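Local coordinates for protein GH26C (Muricauda sp. MAR_2010_75, PDB 6Q78) that probably hydrolyses internal beta-1,4-mannosidic linkages of mannans, as a family 26 glycoside hydrolase built on a TIM barrel, at residues 181-184 and 185-189; 240-243 and 244-248. One frame throughout, in Å; residues are numbered along the deposited sequence.

Contact 1 of 2, residues 181-184 and 185-189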
loop_
_atom_site.group_PDB
_atom_site.type_symbol
_atom_site.label_atom_id
_atom_site.label_comp_id
_atom_site.label_asym_id
_atom_site.label_seq_id
_atom_site.Cartn_x
_atom_site.Cartn_y
_atom_site.Cartn_z
ATOM N N ASN A 181 7.016 -18.567 16.303
ATOM C CA ASN A 181 8.338 -18.035 16.598
ATOM C C ASN A 181 8.950 -17.170 15.506
ATOM O O ASN A 181 9.997 -16.565 15.754
ATOM C CB ASN A 181 9.314 -19.174 16.918
ATOM C CG ASN A 181 8.935 -19.901 18.184
ATOM O OD1 ASN A 181 9.298 -19.475 19.274
ATOM N ND2 ASN A 181 8.147 -20.977 18.054
ATOM N N ALA A 182 8.332 -17.057 14.327
ATOM C CA ALA A 182 8.959 -16.312 13.242
ATOM C C ALA A 182 9.236 -14.864 13.624
ATOM O O ALA A 182 10.352 -14.373 13.425
ATOM C CB ALA A 182 8.092 -16.413 11.987
ATOM N N LEU A 183 8.221 -14.146 14.131
ATOM C CA LEU A 183 8.411 -12.719 14.411
ATOM C C LEU A 183 9.372 -12.537 15.575
ATOM O O LEU A 183 10.313 -11.742 15.506
ATOM C CB LEU A 183 7.069 -12.018 14.696
ATOM C CG LEU A 183 7.215 -10.492 14.865
ATOM C CD1 LEU A 183 5.980 -9.712 14.359
ATOM C CD2 LEU A 183 7.466 -10.110 16.291
ATOM N N LYS A 184 9.182 -13.301 16.644
ATOM C CA LYS A 184 10.123 -13.221 17.756
ATOM C C LYS A 184 11.562 -13.422 17.286
ATOM O O LYS A 184 12.486 -12.775 17.799
ATOM C CB LYS A 184 9.765 -14.236 18.857
ATOM C CG LYS A 184 8.412 -13.958 19.533
ATOM C CD LYS A 184 7.882 -15.185 20.292
ATOM C CE LYS A 184 6.464 -14.935 20.797
ATOM N NZ LYS A 184 5.910 -16.163 21.439
ATOM N N SER A 185 11.776 -14.312 16.300
ATOM C CA SER A 185 13.129 -14.650 15.885
ATOM C C SER A 185 13.822 -13.528 15.113
ATOM O O SER A 185 15.039 -13.595 14.926
ATOM C CB SER A 185 13.147 -15.947 15.063
ATOM O OG SER A 185 12.744 -15.684 13.712
ATOM N N ILE A 186 13.083 -12.530 14.614
ATOM C CA ILE A 186 13.727 -11.457 13.855
ATOM C C ILE A 186 13.981 -10.207 14.677
ATOM O O ILE A 186 14.622 -9.268 14.174
ATOM C CB ILE A 186 13.022 -11.141 12.525
ATOM C CG1 ILE A 186 11.620 -10.605 12.784
ATOM C CG2 ILE A 186 13.081 -12.338 11.607
ATOM C CD1 ILE A 186 10.946 -10.016 11.505
ATOM N N LEU A 187 13.519 -10.178 15.930
ATOM C CA LEU A 187 13.771 -9.058 16.810
ATOM C C LEU A 187 15.213 -9.141 17.297
ATOM O O LEU A 187 15.851 -10.200 17.213
ATOM C CB LEU A 187 12.838 -9.170 18.014
ATOM C CG LEU A 187 11.338 -9.056 17.707
ATOM C CD1 LEU A 187 10.493 -9.303 18.958
ATOM C CD2 LEU A 187 11.084 -7.691 17.140
ATOM N N PRO A 188 15.767 -8.040 17.778
ATOM C CA PRO A 188 17.107 -8.100 18.373
ATOM C C PRO A 188 17.147 -9.178 19.452
ATOM O O PRO A 188 16.249 -9.277 20.287
ATOM C CB PRO A 188 17.295 -6.692 18.948
ATOM C CG PRO A 188 16.421 -5.825 18.057
ATOM C CD PRO A 188 15.204 -6.678 17.773
ATOM N N GLY A 189 18.188 -10.012 19.422
ATOM C CA GLY A 189 18.259 -11.170 20.288
ATOM C C GLY A 189 17.673 -12.429 19.683
ATOM O O GLY A 189 17.912 -13.518 20.199
#
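Ser185 meets the preceding turn twice, through its backbone and through its hydroxyl, and illustrates how the last turn of a helix tightens before the chain leaves it. Its N donates to Asn181 O at 2.9 Å, an i to i-4 bond, and shares it with a weak i-3 bond to Ala182 O. The hydroxyl reinforces the weaker link: with OG set between the backbone N and the carbonyl carbon (chi1 79°), it turns back along the helix and gives its proton to Ala182 O, the OG to O distance being 2.7 Å. That carbonyl is therefore gripped by two donors of one residue. The same OG also bonds to Asn192 ND2.

From Ile186 on, the i-3 spacing stands alone. Its N reaches Leu183 O at 3.0 Å from well above the carbonyl plane, while its CG1 lies 3.2 Å from that same Leu183 O. Leu187 continues the shorter spacing with a weak bond from its N to Lys184 O, 3.4 Å long. Its side chain folds back over the final turn, where the Leu187 and Leu183 side chains cross obliquely and Leu187 CD1 comes to 4.1 Å from Leu183 CD2.

Pro188 and Gly189 lead out of helix 176-186 toward helix 193-208, whose Tyr196 touches Ile186. Helix 242-259 packs against Leu183 and Ile186 through Leu248, and loop residues Pro163 and Trp234 lie against Ala182.

Contact 2 of 2, residues 240-243 and 244-248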
loop_
_atom_site.group_PDB
_atom_site.type_symbol
_atom_site.label_atom_id
_atom_site.label_comp_id
_atom_site.label_asym_id
_atom_site.label_seq_id
_atom_site.Cartn_x
_atom_site.Cartn_y
_atom_site.Cartn_z
ATOM N N CYS A 240 2.332 -12.755 18.315
ATOM C CA CYS A 240 3.283 -11.854 18.948
ATOM C C CYS A 240 2.522 -10.901 19.856
ATOM O O CYS A 240 1.317 -10.667 19.680
ATOM C CB CYS A 240 4.113 -11.065 17.908
ATOM S SG CYS A 240 3.131 -10.058 16.762
ATOM N N THR A 241 3.225 -10.374 20.851
ATOM C CA THR A 241 2.631 -9.364 21.708
ATOM C C THR A 241 2.618 -7.996 21.015
ATOM O O THR A 241 3.299 -7.762 20.020
ATOM C CB THR A 241 3.428 -9.241 23.004
ATOM O OG1 THR A 241 4.712 -8.678 22.718
ATOM C CG2 THR A 241 3.586 -10.604 23.715
ATOM N N ILE A 242 1.812 -7.090 21.569
ATOM C CA ILE A 242 1.800 -5.694 21.146
ATOM C C ILE A 242 3.206 -5.121 21.178
ATOM O O ILE A 242 3.661 -4.479 20.226
ATOM C CB ILE A 242 0.866 -4.896 22.067
ATOM C CG1 ILE A 242 -0.589 -5.278 21.771
ATOM C CG2 ILE A 242 1.149 -3.386 21.933
ATOM C CD1 ILE A 242 -1.582 -4.801 22.845
ATOM N N GLU A 243 3.917 -5.349 22.283
ATOM C CA GLU A 243 5.258 -4.794 22.426
ATOM C C GLU A 243 6.204 -5.353 21.367
ATOM O O GLU A 243 7.051 -4.623 20.842
ATOM C CB GLU A 243 5.779 -5.057 23.843
ATOM C CG GLU A 243 4.994 -4.276 24.941
ATOM C CD GLU A 243 3.731 -4.981 25.470
ATOM O OE1 GLU A 243 3.142 -4.418 26.412
ATOM O OE2 GLU A 243 3.319 -6.072 24.985
ATOM N N GLU A 244 6.075 -6.640 21.039
ATOM C CA GLU A 244 6.934 -7.223 20.006
ATOM C C GLU A 244 6.647 -6.615 18.638
ATOM O O GLU A 244 7.581 -6.307 17.891
ATOM C CB GLU A 244 6.769 -8.741 19.967
ATOM C CG GLU A 244 7.505 -9.477 21.123
ATOM C CD GLU A 244 7.066 -10.921 21.337
ATOM O OE1 GLU A 244 6.030 -11.352 20.802
ATOM O OE2 GLU A 244 7.766 -11.647 22.103
ATOM N N TYR A 245 5.369 -6.453 18.280
ATOM C CA TYR A 245 5.057 -5.862 16.979
ATOM C C TYR A 245 5.602 -4.446 16.891
ATOM O O TYR A 245 6.213 -4.066 15.884
ATOM C CB TYR A 245 3.541 -5.882 16.738
ATOM C CG TYR A 245 3.187 -5.393 15.369
ATOM C CD1 TYR A 245 3.168 -6.280 14.284
ATOM C CD2 TYR A 245 2.923 -4.042 15.133
ATOM C CE1 TYR A 245 2.896 -5.815 12.995
ATOM C CE2 TYR A 245 2.645 -3.578 13.853
ATOM C CZ TYR A 245 2.613 -4.478 12.800
ATOM O OH TYR A 245 2.329 -3.990 11.533
ATOM N N ILE A 246 5.411 -3.660 17.950
ATOM C CA ILE A 246 5.880 -2.279 17.954
ATOM C C ILE A 246 7.401 -2.230 17.908
ATOM O O ILE A 246 7.991 -1.402 17.192
ATOM C CB ILE A 246 5.308 -1.550 19.184
ATOM C CG1 ILE A 246 3.800 -1.320 18.998
ATOM C CG2 ILE A 246 6.016 -0.210 19.411
ATOM C CD1 ILE A 246 3.164 -0.681 20.240
ATOM N N GLN A 247 8.066 -3.129 18.647
ATOM C CA GLN A 247 9.527 -3.187 18.599
ATOM C C GLN A 247 10.010 -3.506 17.194
ATOM O O GLN A 247 10.999 -2.939 16.720
ATOM C CB GLN A 247 10.032 -4.250 19.575
ATOM C CG GLN A 247 11.545 -4.340 19.640
ATOM C CD GLN A 247 12.053 -5.497 20.499
ATOM O OE1 GLN A 247 11.274 -6.242 21.097
ATOM N NE2 GLN A 247 13.372 -5.626 20.583
ATOM N N LEU A 248 9.347 -4.446 16.519
ATOM C CA LEU A 248 9.718 -4.770 15.146
ATOM C C LEU A 248 9.565 -3.553 14.235
ATOM O O LEU A 248 10.481 -3.222 13.461
ATOM C CB LEU A 248 8.835 -5.910 14.637
ATOM C CG LEU A 248 8.963 -6.201 13.140
ATOM C CD1 LEU A 248 10.390 -6.630 12.734
ATOM C CD2 LEU A 248 7.940 -7.260 12.713
HETATM O O HOH W 1 9.578 -5.094 23.149
#
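Thr241 and Glu244 exchange two hydrogen bonds, each side chain receiving the other's backbone N-H. Glu244 N donates to Thr241 OG1 at 3.0 Å, with an N-H...O angle of 156°. In return Thr241 N donates to Glu244 OE1, also at 3.0 Å but straighter (165°), meeting the oxygen from above the carboxylate plane. The torsions serve this exchange: Thr241 OG1 stands between its backbone N and carbonyl carbon (chi1 68°), facing the first turn, while the extended chain of Glu244 runs back past that hydroxyl to carry OE1 to the N-H before the helix. The carboxylate also passes close to Cys240, whose CA is 3.4 Å from Glu244 OE1. Such reciprocal bonding is a capping box, a standard way of starting a helix, here helix 242-259 with Thr241 as its N-cap. The box supplies side-chain acceptors to N-H groups at the helix start, where the regular i to i-4 bonds have not yet begun, and the carboxylate is probably favoured by the helix dipole.

Regular i to i-4 backbone bonds follow, from Tyr245 N to Thr241 O, Ile246 N to Ile242 O and Gln247 N to Glu243 O. A water donates to Gln247 OE1 and, weakly, to Glu243 O.

Apolar contacts are few. Ile242 and Ile246 lie side by side one turn apart, pointing the same way, with CG2 of Ile242 3.8 Å from CD1 of Ile246. Cys240 SG rests 4.2 Å from Tyr245 CB; beyond it the Tyr245 ring meets Phe228 and Trp249, and its OH bonds to Phe225 O.

Following the chain from the N terminus, contact 1 closes before contact 2 opens, so the two stand in series and neither encloses nor crosses the other. Each is local, joining residues mostly three to four apart, and closes no long loop: residues 181-189 take in the end of helix 176-186 and the chain leaving it, and residues 240-248 the start of helix 242-259. Between them run helix 193-208 and barrel strand 220-223. The end of one helix then meets the start of the other, the centres of contacts 1 and 2 lying about 10 Å apart. Leu183 CD1 and Ile186 CD1 pack on Leu248, and the aliphatic part of Lys184 lies by Glu244. Pro188 CD touches Gln247 NE2 at 3.5 Å, joining the exit loop to a barrel helix.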